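Long-range contacts in agmatinase (Burkholderia thailandensis, PDB 4DZ4), which probably hydrolyses agmatine to putrescine and urea, as a manganese-dependent hydrolase of the arginase family with two manganese ions per subunit: residues B[66-74]-B[133-141]; B[51-59]-B[101-109]. All coordinates share one frame; numbering follows the deposited sequence.

Contact 1. Residues B[66-74]-B[133-141]. With MN (manganese (II) ion), chain P.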
loop_
_atom_site.group_PDB
_atom_site.type_symbol
_atom_site.label_atom_id
_atom_site.label_comp_id
_atom_site.label_asym_id
_atom_site.label_seq_id
_atom_site.Cartn_x
_atom_site.Cartn_y
_atom_site.Cartn_z
ATOM N N ALA B 66 -6.417 -12.180 -10.763
ATOM C CA ALA B 66 -7.818 -12.074 -11.189
ATOM C C ALA B 66 -8.717 -13.118 -10.576
ATOM O O ALA B 66 -9.942 -12.989 -10.645
ATOM C CB ALA B 66 -7.927 -12.090 -12.711
ATOM N N ARG B 67 -8.148 -14.159 -9.962
ATOM C CA ARG B 67 -9.005 -15.141 -9.285
ATOM C C ARG B 67 -9.871 -14.506 -8.174
ATOM O O ARG B 67 -10.937 -15.008 -7.859
ATOM C CB ARG B 67 -8.173 -16.321 -8.734
ATOM C CG ARG B 67 -7.249 -15.945 -7.580
ATOM C CD ARG B 67 -6.564 -17.209 -6.988
ATOM N NE ARG B 67 -5.697 -17.821 -8.003
ATOM C CZ ARG B 67 -4.967 -18.910 -7.827
ATOM N NH1 ARG B 67 -4.928 -19.516 -6.638
ATOM N NH2 ARG B 67 -4.255 -19.382 -8.850
ATOM N N LEU B 68 -9.388 -13.423 -7.569
ATOM C CA LEU B 68 -10.117 -12.741 -6.530
ATOM C C LEU B 68 -11.029 -11.620 -7.070
ATOM O O LEU B 68 -11.684 -10.908 -6.312
ATOM C CB LEU B 68 -9.112 -12.184 -5.523
ATOM C CG LEU B 68 -8.408 -13.216 -4.625
ATOM C CD1 LEU B 68 -7.241 -12.504 -3.941
ATOM C CD2 LEU B 68 -9.370 -13.809 -3.603
ATOM N N GLY B 69 -11.052 -11.462 -8.382
ATOM C CA GLY B 69 -11.854 -10.396 -9.006
ATOM C C GLY B 69 -13.340 -10.393 -8.613
ATOM O O GLY B 69 -13.900 -9.338 -8.323
ATOM N N PRO B 70 -13.992 -11.560 -8.605
ATOM C CA PRO B 70 -15.428 -11.497 -8.320
ATOM C C PRO B 70 -15.735 -10.956 -6.934
ATOM O O PRO B 70 -16.652 -10.136 -6.775
ATOM C CB PRO B 70 -15.873 -12.965 -8.460
ATOM C CG PRO B 70 -14.930 -13.507 -9.498
ATOM C CD PRO B 70 -13.598 -12.882 -9.122
ATOM N N SER B 71 -14.959 -11.385 -5.930
ATOM C CA SER B 71 -15.175 -10.877 -4.570
ATOM C C SER B 71 -14.911 -9.378 -4.519
ATOM O O SER B 71 -15.579 -8.654 -3.789
ATOM C CB SER B 71 -14.308 -11.643 -3.537
ATOM O OG SER B 71 -12.929 -11.499 -3.801
ATOM N N ALA B 72 -13.903 -8.924 -5.272
ATOM C CA ALA B 72 -13.539 -7.502 -5.249
ATOM C C ALA B 72 -14.656 -6.661 -5.858
ATOM O O ALA B 72 -14.981 -5.586 -5.344
ATOM C CB ALA B 72 -12.220 -7.264 -5.986
ATOM N N VAL B 73 -15.222 -7.131 -6.958
ATOM C CA VAL B 73 -16.298 -6.392 -7.619
ATOM C C VAL B 73 -17.567 -6.373 -6.734
ATOM O O VAL B 73 -18.211 -5.331 -6.612
ATOM C CB VAL B 73 -16.588 -6.952 -9.024
ATOM C CG1 VAL B 73 -17.782 -6.212 -9.661
ATOM C CG2 VAL B 73 -15.335 -6.778 -9.894
ATOM N N ARG B 74 -17.901 -7.503 -6.104
ATOM C CA ARG B 74 -18.988 -7.505 -5.131
ATOM C C ARG B 74 -18.801 -6.468 -4.018
ATOM O O ARG B 74 -19.714 -5.683 -3.739
ATOM C CB ARG B 74 -19.201 -8.901 -4.530
ATOM C CG ARG B 74 -19.765 -9.880 -5.536
ATOM C CD ARG B 74 -19.876 -11.241 -4.885
ATOM N NE ARG B 74 -20.509 -12.238 -5.776
ATOM C CZ ARG B 74 -19.909 -13.271 -6.382
ATOM N NH1 ARG B 74 -18.609 -13.568 -6.197
ATOM N NH2 ARG B 74 -20.648 -14.077 -7.133
ATOM N N LEU B 133 -24.764 -12.146 -16.392
ATOM C CA LEU B 133 -23.754 -11.094 -16.202
ATOM C C LEU B 133 -22.638 -11.711 -15.347
ATOM O O LEU B 133 -22.822 -11.958 -14.148
ATOM C CB LEU B 133 -24.411 -9.910 -15.476
ATOM C CG LEU B 133 -23.504 -8.712 -15.198
ATOM C CD1 LEU B 133 -22.734 -8.304 -16.424
ATOM C CD2 LEU B 133 -24.307 -7.526 -14.635
ATOM N N THR B 134 -21.500 -12.000 -15.967
ATOM C CA THR B 134 -20.482 -12.798 -15.292
ATOM C C THR B 134 -19.285 -11.927 -14.894
ATOM O O THR B 134 -18.851 -11.083 -15.663
ATOM C CB THR B 134 -20.060 -13.974 -16.186
ATOM O OG1 THR B 134 -21.236 -14.706 -16.582
ATOM C CG2 THR B 134 -19.140 -14.954 -15.420
ATOM N N LEU B 135 -18.793 -12.135 -13.676
ATOM C CA LEU B 135 -17.650 -11.363 -13.146
ATOM C C LEU B 135 -16.437 -12.280 -13.188
ATOM O O LEU B 135 -16.487 -13.378 -12.626
ATOM C CB LEU B 135 -17.925 -10.952 -11.698
ATOM C CG LEU B 135 -19.240 -10.197 -11.461
ATOM C CD1 LEU B 135 -19.453 -9.863 -9.965
ATOM C CD2 LEU B 135 -19.268 -8.940 -12.335
ATOM N N GLY B 136 -15.361 -11.823 -13.836
ATOM C CA GLY B 136 -14.118 -12.560 -13.860
ATOM C C GLY B 136 -13.202 -12.175 -12.681
ATOM O O GLY B 136 -13.514 -11.283 -11.914
ATOM N N GLY B 137 -12.030 -12.806 -12.546
ATOM C CA GLY B 137 -11.570 -13.866 -13.438
ATOM C C GLY B 137 -10.888 -13.292 -14.679
ATOM O O GLY B 137 -11.199 -12.184 -15.157
ATOM N N ASP B 138 -9.954 -14.064 -15.207
ATOM C CA ASP B 138 -9.231 -13.625 -16.405
ATOM C C ASP B 138 -10.062 -13.813 -17.676
ATOM O O ASP B 138 -11.127 -14.452 -17.663
ATOM C CB ASP B 138 -7.807 -14.224 -16.468
ATOM C CG ASP B 138 -7.783 -15.712 -16.907
ATOM O OD1 ASP B 138 -8.473 -16.072 -17.895
ATOM O OD2 ASP B 138 -7.008 -16.502 -16.292
ATOM N N HIS B 139 -9.614 -13.192 -18.757
ATOM C CA HIS B 139 -10.446 -13.129 -19.972
ATOM C C HIS B 139 -10.727 -14.460 -20.626
ATOM O O HIS B 139 -11.661 -14.574 -21.437
ATOM C CB HIS B 139 -9.841 -12.152 -20.984
ATOM C CG HIS B 139 -10.887 -11.306 -21.697
ATOM N ND1 HIS B 139 -10.597 -10.109 -22.249
ATOM C CD2 HIS B 139 -12.242 -11.527 -21.920
ATOM C CE1 HIS B 139 -11.709 -9.584 -22.782
ATOM N NE2 HIS B 139 -12.726 -10.451 -22.583
ATOM N N TYR B 140 -9.927 -15.482 -20.309
ATOM C CA TYR B 140 -10.168 -16.798 -20.905
ATOM C C TYR B 140 -11.621 -17.238 -20.677
ATOM O O TYR B 140 -12.209 -17.926 -21.530
ATOM C CB TYR B 140 -9.216 -17.856 -20.339
ATOM C CG TYR B 140 -9.547 -19.226 -20.892
ATOM C CD1 TYR B 140 -9.048 -19.631 -22.123
ATOM C CD2 TYR B 140 -10.406 -20.092 -20.192
ATOM C CE1 TYR B 140 -9.379 -20.877 -22.651
ATOM C CE2 TYR B 140 -10.753 -21.332 -20.712
ATOM C CZ TYR B 140 -10.216 -21.720 -21.937
ATOM O OH TYR B 140 -10.543 -22.955 -22.473
ATOM N N ILE B 141 -12.202 -16.847 -19.537
ATOM C CA ILE B 141 -13.568 -17.340 -19.209
ATOM C C ILE B 141 -14.588 -17.041 -20.307
ATOM O O ILE B 141 -15.579 -17.776 -20.470
ATOM C CB ILE B 141 -14.082 -16.830 -17.834
ATOM C CG1 ILE B 141 -14.456 -15.327 -17.880
ATOM C CG2 ILE B 141 -13.059 -17.174 -16.723
ATOM C CD1 ILE B 141 -15.144 -14.802 -16.615
HETATM MN MN MN P . -8.560 -9.431 -22.666
HETATM O O HOH W 1 -6.701 -8.863 -22.560
#

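Contact 2. Residues B[51-59]-B[101-109]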
loop_
_atom_site.group_PDB
_atom_site.type_symbol
_atom_site.label_atom_id
_atom_site.label_comp_id
_atom_site.label_asym_id
_atom_site.label_seq_id
_atom_site.Cartn_x
_atom_site.Cartn_y
_atom_site.Cartn_z
ATOM N N VAL B 51 -26.162 -12.852 -11.867
ATOM C CA VAL B 51 -24.763 -12.444 -11.678
ATOM C C VAL B 51 -24.023 -13.641 -11.071
ATOM O O VAL B 51 -24.517 -14.231 -10.093
ATOM C CB VAL B 51 -24.647 -11.225 -10.722
ATOM C CG1 VAL B 51 -23.177 -10.812 -10.543
ATOM C CG2 VAL B 51 -25.421 -10.050 -11.306
ATOM N N SER B 52 -22.843 -13.986 -11.603
ATOM C CA SER B 52 -22.067 -15.063 -10.995
ATOM C C SER B 52 -20.606 -14.747 -11.212
ATOM O O SER B 52 -20.281 -13.927 -12.082
ATOM C CB SER B 52 -22.429 -16.438 -11.590
ATOM O OG SER B 52 -21.980 -16.566 -12.937
ATOM N N GLY B 53 -19.749 -15.376 -10.425
ATOM C CA GLY B 53 -18.300 -15.176 -10.582
ATOM C C GLY B 53 -17.638 -16.416 -11.188
ATOM O O GLY B 53 -18.079 -17.555 -10.966
ATOM N N VAL B 54 -16.565 -16.201 -11.946
ATOM C CA VAL B 54 -15.702 -17.309 -12.392
ATOM C C VAL B 54 -14.286 -16.924 -11.972
ATOM O O VAL B 54 -13.665 -16.087 -12.621
ATOM C CB VAL B 54 -15.756 -17.572 -13.933
ATOM C CG1 VAL B 54 -14.880 -18.770 -14.267
ATOM C CG2 VAL B 54 -17.187 -17.872 -14.397
ATOM N N PRO B 55 -13.790 -17.496 -10.861
ATOM C CA PRO B 55 -12.569 -16.960 -10.208
ATOM C C PRO B 55 -11.297 -17.609 -10.760
ATOM O O PRO B 55 -10.557 -18.291 -10.039
ATOM C CB PRO B 55 -12.776 -17.349 -8.742
ATOM C CG PRO B 55 -13.539 -18.642 -8.829
ATOM C CD PRO B 55 -14.532 -18.408 -9.959
ATOM N N LEU B 56 -11.048 -17.368 -12.036
ATOM C CA LEU B 56 -9.923 -18.003 -12.746
ATOM C C LEU B 56 -8.784 -17.020 -12.962
ATOM O O LEU B 56 -9.021 -15.886 -13.408
ATOM C CB LEU B 56 -10.412 -18.455 -14.113
ATOM C CG LEU B 56 -9.397 -19.137 -15.032
ATOM C CD1 LEU B 56 -8.932 -20.496 -14.467
ATOM C CD2 LEU B 56 -9.960 -19.328 -16.449
ATOM N N ASP B 57 -7.542 -17.424 -12.710
ATOM C CA ASP B 57 -6.419 -16.630 -13.251
ATOM C C ASP B 57 -5.292 -17.511 -13.793
ATOM O O ASP B 57 -4.180 -17.045 -14.047
ATOM C CB ASP B 57 -5.887 -15.539 -12.282
ATOM C CG ASP B 57 -5.335 -16.110 -10.985
ATOM O OD1 ASP B 57 -5.150 -17.323 -10.903
ATOM O OD2 ASP B 57 -5.115 -15.305 -10.055
ATOM N N LEU B 58 -5.608 -18.778 -14.026
ATOM C CA LEU B 58 -4.607 -19.722 -14.560
ATOM C C LEU B 58 -4.203 -19.440 -16.003
ATOM O O LEU B 58 -3.175 -19.916 -16.472
ATOM C CB LEU B 58 -5.110 -21.183 -14.427
ATOM C CG LEU B 58 -5.509 -21.585 -13.006
ATOM C CD1 LEU B 58 -6.071 -23.001 -12.982
ATOM C CD2 LEU B 58 -4.311 -21.485 -12.050
ATOM N N ALA B 59 -5.013 -18.664 -16.724
ATOM C CA ALA B 59 -4.754 -18.425 -18.155
ATOM C C ALA B 59 -3.984 -17.113 -18.374
ATOM O O ALA B 59 -3.673 -16.744 -19.509
ATOM C CB ALA B 59 -6.065 -18.397 -18.939
ATOM N N TYR B 101 -25.746 -15.667 -7.899
ATOM C CA TYR B 101 -25.686 -17.125 -7.906
ATOM C C TYR B 101 -24.519 -17.616 -7.042
ATOM O O TYR B 101 -24.447 -18.795 -6.688
ATOM C CB TYR B 101 -25.464 -17.536 -9.371
ATOM C CG TYR B 101 -25.360 -19.037 -9.707
ATOM C CD1 TYR B 101 -26.421 -19.727 -10.258
ATOM C CD2 TYR B 101 -24.157 -19.727 -9.509
ATOM C CE1 TYR B 101 -26.297 -21.091 -10.587
ATOM C CE2 TYR B 101 -24.030 -21.078 -9.801
ATOM C CZ TYR B 101 -25.087 -21.750 -10.353
ATOM O OH TYR B 101 -24.927 -23.113 -10.643
ATOM N N GLY B 102 -23.606 -16.715 -6.702
ATOM C CA GLY B 102 -22.307 -17.140 -6.179
ATOM C C GLY B 102 -21.341 -17.412 -7.334
ATOM O O GLY B 102 -21.364 -16.732 -8.368
ATOM N N ASP B 103 -20.505 -18.436 -7.189
ATOM C CA ASP B 103 -19.451 -18.671 -8.179
ATOM C C ASP B 103 -19.487 -20.033 -8.860
ATOM O O ASP B 103 -20.046 -21.007 -8.337
ATOM C CB ASP B 103 -18.072 -18.509 -7.509
ATOM C CG ASP B 103 -17.836 -17.107 -6.974
ATOM O OD1 ASP B 103 -18.258 -16.114 -7.625
ATOM O OD2 ASP B 103 -17.239 -16.975 -5.882
ATOM N N CYS B 104 -18.869 -20.079 -10.039
ATOM C CA CYS B 104 -18.608 -21.337 -10.733
ATOM C C CYS B 104 -17.471 -22.031 -10.007
ATOM O O CYS B 104 -16.352 -21.545 -10.033
ATOM C CB CYS B 104 -18.225 -21.074 -12.189
ATOM S SG CYS B 104 -17.901 -22.602 -13.125
ATOM N N TRP B 105 -17.758 -23.158 -9.356
ATOM C CA TRP B 105 -16.712 -24.000 -8.795
ATOM C C TRP B 105 -15.954 -24.733 -9.876
ATOM O O TRP B 105 -16.521 -25.160 -10.897
ATOM C CB TRP B 105 -17.293 -24.990 -7.771
ATOM C CG TRP B 105 -16.193 -25.773 -7.096
ATOM C CD1 TRP B 105 -15.431 -25.388 -5.981
ATOM C CD2 TRP B 105 -15.633 -27.047 -7.533
ATOM N NE1 TRP B 105 -14.488 -26.348 -5.685
ATOM C CE2 TRP B 105 -14.539 -27.363 -6.597
ATOM C CE3 TRP B 105 -15.914 -27.929 -8.576
ATOM C CZ2 TRP B 105 -13.789 -28.539 -6.710
ATOM C CZ3 TRP B 105 -15.146 -29.097 -8.686
ATOM C CH2 TRP B 105 -14.111 -29.393 -7.771
ATOM N N PHE B 106 -14.644 -24.866 -9.695
ATOM C CA PHE B 106 -13.861 -25.736 -10.574
ATOM C C PHE B 106 -12.659 -26.264 -9.806
ATOM O O PHE B 106 -12.261 -25.692 -8.789
ATOM C CB PHE B 106 -13.428 -25.040 -11.871
ATOM C CG PHE B 106 -12.621 -23.787 -11.645
ATOM C CD1 PHE B 106 -11.259 -23.878 -11.388
ATOM C CD2 PHE B 106 -13.220 -22.536 -11.698
ATOM C CE1 PHE B 106 -10.505 -22.723 -11.163
ATOM C CE2 PHE B 106 -12.485 -21.389 -11.486
ATOM C CZ PHE B 106 -11.129 -21.477 -11.194
ATOM N N ASP B 107 -12.104 -27.358 -10.311
ATOM C CA ASP B 107 -10.951 -28.001 -9.710
ATOM C C ASP B 107 -9.703 -27.501 -10.442
ATOM O O ASP B 107 -9.350 -28.011 -11.514
ATOM C CB ASP B 107 -11.117 -29.508 -9.878
ATOM C CG ASP B 107 -9.973 -30.292 -9.285
ATOM O OD1 ASP B 107 -9.054 -29.682 -8.697
ATOM O OD2 ASP B 107 -10.019 -31.538 -9.433
ATOM N N ALA B 108 -9.074 -26.462 -9.871
ATOM C CA ALA B 108 -7.898 -25.829 -10.454
ATOM C C ALA B 108 -6.764 -26.810 -10.659
ATOM O O ALA B 108 -5.913 -26.611 -11.532
ATOM C CB ALA B 108 -7.414 -24.684 -9.557
ATOM N N HIS B 109 -6.745 -27.880 -9.875
ATOM C CA HIS B 109 -5.636 -28.818 -9.887
ATOM C C HIS B 109 -5.756 -29.826 -11.000
ATOM O O HIS B 109 -4.815 -30.584 -11.244
ATOM C CB HIS B 109 -5.405 -29.400 -8.474
ATOM C CG HIS B 109 -5.497 -28.330 -7.401
ATOM N ND1 HIS B 109 -4.574 -27.336 -7.281
ATOM C CD2 HIS B 109 -6.509 -28.038 -6.471
ATOM C CE1 HIS B 109 -4.956 -26.470 -6.309
ATOM N NE2 HIS B 109 -6.137 -26.904 -5.805
#

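Contact 1. Residues B[66-74]-B[133-141]
Leu135, on strand 131-136, carries the apolar half of this contact, and its side chain can be followed outward. Its CB lies 4.3 Å from CB of Pro70, in the first turn of the helix. The torsion that sets CG anti to the carbonyl carbon (chi1 -54°) leads the branch on to Val73: CD1 comes to 4.0 Å from Val73 CG1, and CD2 meets that same methyl at 4.1 Å. CD1 also brushes the aliphatic CG of Arg74, whose guanidinium is held by salt bridges to Asp100 and Asp103.

The backbone supplies the polar half. Gly137 N donates to Ala66 O over 2.8 Å, 147° at the hydrogen, while Gly69 N binds the same oxygen from the opposite face of the carbonyl plane; two donors thus grip one acceptor where the 3-10 turn runs into the helix. Room is scarce here: Gly136 O meets Gly69 CA in a CA-H...O contact and stands 3.2 Å from Pro70 CD. The Gly136-Gly137 peptide is cis and Gly137 has positive phi (85°); the chain turns at Gly137 and Asp138 toward the metal.

Beyond the bend, Asp138 OD1 accepts from Tyr140 N, forming an Asx turn around His139. His139 ND1 binds manganese at 2.2 Å, Asp163, Asp167 and Asp246 binding the same ion. A metal ligand placed just past the C-terminal end of a parallel strand, sharing its manganese with aspartates from other parts of the chain, is as in the binuclear site of the arginase fold.

Contact 2. Residues B[51-59]-B[101-109]
Strands 51-54 and 101-103 run side by side in parallel, their axes 4.6 Å apart and 7° from aligned, joined by three backbone hydrogen bonds: Tyr101 N to Val51 O, Gly53 N to Gly102 O, and Cys104 N to Gly53 O at 2.8 Å. Gly53 thus uses both its N-H and its carbonyl toward this neighbour.

Asp103 closes in on Gly53: OD1 of that carboxylate sits 3.1 Å from Gly53 CA. Asp103 CG is anti to the carbonyl carbon (chi1 -62°), which turns the carboxylate back over the neighbouring strand; its OD1 is engaged by Arg74 and its OD2 by Gly31 of a neighbouring subunit. Elsewhere along the strands, Ser52 CB packs against Tyr101 CB, while Ser52 OG is hydrogen-bonded to His121 NE2; further on, Val54 CG2 touches Cys104 CB at 4.0 Å.

Past the strands the two segments stay in touch, chiefly through Phe106. Its CZ points at Pro55 O, 3.4 Å away, with the oxygen at the ring edge near its plane. CE2 of the same ring lies 3.9 Å from Pro55 CD, and CZ also reaches Leu56 CD1, the leucine and phenylalanine side chains crossing at about a right angle. Pro55 is the centre of an inverse gamma turn, which bends the chain beside this ring. Last, Leu58 CD1 meets Ala108 CB at 4.0 Å. This is an adjacent pair of strands in the parallel sheet of the alpha/beta arginase fold, extended past the strand ends by loop packing around Phe106.

How the contacts relate
From the N terminus the chain passes 51-59, 66-74, 101-109 and 133-141. Contact 2 closes its loop on returning at 101-109, after helix 69-76 has gone by; contact 1 closes later, at 133-141, once helix 114-126 has been traversed. Their segments alternate, so the two loops cross. Strand 49-54 lies between strands 98-103 and 131-136 in the parallel sheet, and its bonding to the latter joins the contacts: Leu135 N lies 2.8 Å from Ser52 O, and Asp138 N lies 2.7 Å from Leu56 O, both probable hydrogen bonds. Helix 69-76 is tied to strand 131-136 by contact 1, and Arg74 reaches strand 98-103 by its salt bridges; both contacts also touch the same neighbouring subunit.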